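Branched-chain alpha-ketoacid decarboxylase (Lactococcus lactis, PDB 2VBF) probably decarboxylates branched-chain and aromatic alpha-keto acids to aldehydes, using thiamine diphosphate and a magnesium ion as cofactors. Local coordinates at residues Val248-Val252 with Val269-Ser275; Ile234-Val239 with Leu302-Leu306. All coordinates share one frame; numbering follows the deposited sequence. Where two conformers were deposited one is given.

Interaction 1: Val248-Val252 with Val269-Ser275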
# COMPACT_ATOMS: atom_id res chain seq x y z
N VAL A 248 12.14 -10.02 -31.89
CA VAL A 248 13.44 -9.35 -31.95
C VAL A 248 14.61 -10.35 -31.94
O VAL A 248 15.58 -10.18 -32.69
CB VAL A 248 13.59 -8.33 -30.79
CG1 VAL A 248 14.97 -7.65 -30.82
CG2 VAL A 248 12.48 -7.30 -30.85
N THR A 249 14.52 -11.38 -31.11
CA THR A 249 15.54 -12.41 -31.02
C THR A 249 15.71 -13.08 -32.38
O THR A 249 16.84 -13.23 -32.84
CB THR A 249 15.21 -13.43 -29.91
OG1 THR A 249 15.31 -12.79 -28.62
CG2 THR A 249 16.12 -14.63 -29.95
N GLN A 250 14.60 -13.40 -33.04
CA GLN A 250 14.64 -14.02 -34.37
C GLN A 250 15.26 -13.08 -35.40
O GLN A 250 16.10 -13.50 -36.20
CB GLN A 250 13.23 -14.44 -34.84
CG GLN A 250 13.21 -15.30 -36.12
CD GLN A 250 11.81 -15.78 -36.49
OE1 GLN A 250 10.95 -14.99 -36.86
NE2 GLN A 250 11.59 -17.09 -36.42
N PHE A 251 14.85 -11.82 -35.38
CA PHE A 251 15.43 -10.80 -36.29
C PHE A 251 16.95 -10.68 -36.12
O PHE A 251 17.71 -10.73 -37.10
CB PHE A 251 14.77 -9.44 -36.04
CG PHE A 251 15.39 -8.31 -36.82
CD1 PHE A 251 15.38 -8.32 -38.21
CD2 PHE A 251 15.98 -7.24 -36.17
CE1 PHE A 251 15.93 -7.28 -38.94
CE2 PHE A 251 16.55 -6.19 -36.90
CZ PHE A 251 16.52 -6.22 -38.28
N VAL A 252 17.40 -10.55 -34.88
CA VAL A 252 18.83 -10.42 -34.59
C VAL A 252 19.59 -11.70 -34.95
O VAL A 252 20.72 -11.63 -35.45
CB VAL A 252 19.06 -10.05 -33.09
CG1 VAL A 252 20.52 -10.15 -32.70
CG2 VAL A 252 18.50 -8.66 -32.82
N VAL A 269 15.72 -9.23 -25.43
CA VAL A 269 16.21 -10.23 -26.38
C VAL A 269 16.87 -11.35 -25.59
O VAL A 269 17.23 -11.17 -24.43
CB VAL A 269 17.22 -9.64 -27.37
CG1 VAL A 269 16.55 -8.52 -28.17
CG2 VAL A 269 18.50 -9.18 -26.66
N ASP A 270 17.05 -12.50 -26.23
CA ASP A 270 17.73 -13.64 -25.62
C ASP A 270 19.22 -13.33 -25.54
O ASP A 270 19.86 -13.07 -26.56
CB ASP A 270 17.51 -14.90 -26.47
CG ASP A 270 17.89 -16.17 -25.73
OD1 ASP A 270 19.04 -16.27 -25.25
OD2 ASP A 270 17.02 -17.07 -25.63
N GLU A 271 19.77 -13.35 -24.33
CA GLU A 271 21.17 -12.98 -24.11
C GLU A 271 22.22 -14.03 -24.53
O GLU A 271 23.42 -13.74 -24.47
CB GLU A 271 21.38 -12.61 -22.65
CG GLU A 271 20.58 -11.38 -22.21
CD GLU A 271 21.06 -10.81 -20.89
OE1 GLU A 271 21.92 -11.45 -20.24
OE2 GLU A 271 20.59 -9.72 -20.49
N SER A 272 21.79 -15.22 -24.93
CA SER A 272 22.74 -16.27 -25.33
C SER A 272 23.21 -16.08 -26.77
O SER A 272 24.25 -16.63 -27.16
CB SER A 272 22.12 -17.65 -25.15
OG SER A 272 21.11 -17.87 -26.11
N LEU A 273 22.45 -15.29 -27.54
CA LEU A 273 22.80 -14.95 -28.92
C LEU A 273 24.25 -14.52 -29.08
O LEU A 273 24.76 -13.75 -28.27
CB LEU A 273 21.90 -13.83 -29.44
CG LEU A 273 20.40 -14.10 -29.55
CD1 LEU A 273 19.71 -12.95 -30.24
CD2 LEU A 273 20.16 -15.41 -30.28
N PRO A 274 24.93 -15.01 -30.14
CA PRO A 274 26.33 -14.67 -30.30
C PRO A 274 26.57 -13.17 -30.48
O PRO A 274 27.63 -12.69 -30.10
CB PRO A 274 26.76 -15.46 -31.56
CG PRO A 274 25.52 -15.79 -32.25
CD PRO A 274 24.45 -15.90 -31.21
N SER A 275 25.59 -12.45 -31.03
CA SER A 275 25.71 -11.01 -31.26
C SER A 275 25.24 -10.14 -30.08
O SER A 275 25.30 -8.92 -30.18
CB SER A 275 24.95 -10.61 -32.52
OG SER A 275 23.55 -10.71 -32.33
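In the central domain of this thiamine diphosphate enzyme, helix 245-255 packs against strand 259-261 of the sheet, and its Val-248, Thr-249 and Val-252 lean on the loop that leads into edge strand 276-279. The polar link is one bond from the loop backbone to the helix: Asp-270 N donates to Thr-249 OG1 over 3.0 Å, bent to 157°. With OG1 anti to its own carbonyl carbon (chi1 -68°), the hydroxyl faces the loop and also bonds to Glu-245 O one turn back, while CG2 lies 3.8 Å from Asp-270 CB. A valine here would probably leave the Asp-270 amide without its acceptor and Glu-245 O without this hydroxyl. Beyond this bond the chain reverses in a type I turn, Asp-270 to Leu-273, braced by an Asx turn in which Asp-270 OD1 accepts from Ser-272 N; Ser-272 OG adds a second bond to OD1, from above the carboxylate plane, and Asp-270 OD2 reaches Asn-415 N. The turn returns Leu-273 to the helix, where its CD1 meets Val-252 CG1 at 3.8 Å. At the other end Val-248 CG1 and Val-269 CG1 lie 3.2 Å apart, unusually close for two methyls.

Interaction 2: Ile234-Val239 with Leu302-Leu306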
# COMPACT_ATOMS: atom_id res chain seq x y z
N ILE A 234 19.60 -1.51 -29.97
CA ILE A 234 19.37 -1.43 -28.53
C ILE A 234 17.88 -1.74 -28.29
O ILE A 234 17.01 -1.03 -28.80
CB ILE A 234 19.74 -0.04 -27.94
CG1 ILE A 234 21.13 0.41 -28.40
CG2 ILE A 234 19.63 -0.07 -26.40
CD1 ILE A 234 21.56 1.76 -27.84
N ALA A 235 17.60 -2.82 -27.56
CA ALA A 235 16.21 -3.21 -27.25
C ALA A 235 15.89 -2.83 -25.81
O ALA A 235 16.75 -2.89 -24.93
CB ALA A 235 16.00 -4.69 -27.47
N GLY A 236 14.64 -2.42 -25.57
CA GLY A 236 14.21 -1.96 -24.26
C GLY A 236 12.89 -2.55 -23.80
O GLY A 236 12.37 -3.50 -24.40
N HIS A 237 12.36 -1.96 -22.72
CA HIS A 237 11.27 -2.56 -21.98
C HIS A 237 9.99 -2.63 -22.79
O HIS A 237 9.18 -3.50 -22.54
CB HIS A 237 11.02 -1.81 -20.66
CG HIS A 237 10.44 -0.44 -20.84
ND1 HIS A 237 11.18 0.62 -21.31
CD2 HIS A 237 9.18 0.03 -20.64
CE1 HIS A 237 10.41 1.69 -21.37
NE2 HIS A 237 9.19 1.36 -20.97
N GLU A 238 9.79 -1.74 -23.75
CA GLU A 238 8.53 -1.75 -24.51
C GLU A 238 8.43 -2.99 -25.41
O GLU A 238 7.32 -3.41 -25.76
CB GLU A 238 8.34 -0.44 -25.28
CG GLU A 238 8.32 0.80 -24.38
CD GLU A 238 8.05 2.10 -25.11
OE1 GLU A 238 8.34 2.19 -26.33
OE2 GLU A 238 7.53 3.03 -24.47
N VAL A 239 9.57 -3.57 -25.77
CA VAL A 239 9.57 -4.88 -26.44
C VAL A 239 8.89 -5.91 -25.52
O VAL A 239 8.01 -6.66 -25.96
CB VAL A 239 11.00 -5.33 -26.82
CG1 VAL A 239 11.00 -6.78 -27.32
CG2 VAL A 239 11.58 -4.38 -27.88
N LEU A 302 14.81 0.07 -30.11
CA LEU A 302 13.47 -0.51 -30.15
C LEU A 302 12.91 -0.55 -28.74
O LEU A 302 13.31 -1.38 -27.93
CB LEU A 302 13.51 -1.93 -30.70
CG LEU A 302 14.13 -2.07 -32.09
CD1 LEU A 302 14.17 -3.53 -32.51
CD2 LEU A 302 13.34 -1.26 -33.09
N GLY A 303 11.98 0.36 -28.45
CA GLY A 303 11.27 0.37 -27.18
C GLY A 303 12.09 0.73 -25.95
O GLY A 303 11.83 0.21 -24.86
N VAL A 304 13.06 1.62 -26.13
CA VAL A 304 14.00 2.01 -25.09
C VAL A 304 13.62 3.34 -24.42
O VAL A 304 13.18 4.26 -25.10
CB VAL A 304 15.41 2.14 -25.69
CG1 VAL A 304 16.39 2.73 -24.68
CG2 VAL A 304 15.89 0.79 -26.20
N LYS A 305 13.80 3.44 -23.11
CA LYS A 305 13.75 4.73 -22.44
C LYS A 305 14.99 4.87 -21.58
O LYS A 305 15.30 3.98 -20.80
CB LYS A 305 12.48 4.94 -21.62
CG LYS A 305 11.22 5.07 -22.47
CD LYS A 305 10.01 5.51 -21.66
CE LYS A 305 8.79 5.73 -22.53
NZ LYS A 305 7.58 6.15 -21.76
N LEU A 306 15.66 6.01 -21.73
CA LEU A 306 16.90 6.30 -21.04
C LEU A 306 16.62 6.97 -19.70
O LEU A 306 16.21 8.12 -19.65
CB LEU A 306 17.77 7.20 -21.92
CG LEU A 306 18.09 6.57 -23.29
CD1 LEU A 306 18.45 7.64 -24.36
CD2 LEU A 306 19.19 5.52 -23.11
O HOH W 1 14.01 0.65 -21.96
O HOH W 2 6.44 3.09 -22.16
O HOH W 3 7.41 3.06 -20.37
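Lys-305 sets out with CG anti to its carbonyl carbon (chi1 -69°) and then runs extended, which carries its methylenes past the rim of the His-237 ring; Lys-305 CG lies near the ring plane, at the edge, 3.6 Å from His-237 CE1. His-237 takes the more hindered first torsion, CG between backbone N and carbonyl carbon (chi1 70°), and this brings one face of the imidazole over Glu-238 CG, which is offset toward the rim. A water at the polar edge joins His-237 ND1 to Lys-305 N. Glu-238 OE2 and Lys-305 NZ stay 4.1 Å apart, beyond a salt bridge, while Glu-238 OE1 accepts from Ile-328 N. The strand ends pair in parallel at Ala-235 and Leu-302. Leu-302 N donates to Ile-234 O at 2.8 Å, and Gly-236 N returns a bond to Leu-302 O. Gly-303 O then accepts from Glu-238 N at 3.0 Å, in the carbonyl plane and on a lone pair. Side chains on Gly-236 or Gly-303 would collide with the opposite segment, and Gly-303 also has a positive phi. Val-304 CG2 packs 3.8 Å from Ile-234 CG2. Two neighbouring parallel strands thus end together at the carboxyl edge of the Rossmann-like alpha/beta sheet of the central domain, where strand 231-235 turns through Gly-236 into helix 237-241.

In the fold
Both interactions belong to the central domain and serve the same mixed sheet. Interaction 2 lies at its middle, where adjacent strands 231-235 and 298-302 end, and is buried; interaction 1 sits farther out, near edge strand 276-279, and is partly buried. Their chemistry follows: main-chain bonds and close-fitting glycines dominate interaction 2, with a water joining its histidine ring to the Lys-305 backbone, whereas interaction 1 rests on methyl packing and a single side-chain acceptor. Helices 237-241 and 245-255 are consecutive, so 248-252 follows soon after 234-239, and interaction 1 is nested within the chain loop closed by interaction 2. They meet directly where Val-248 packs on Val-239 and Val-269 on Ala-235.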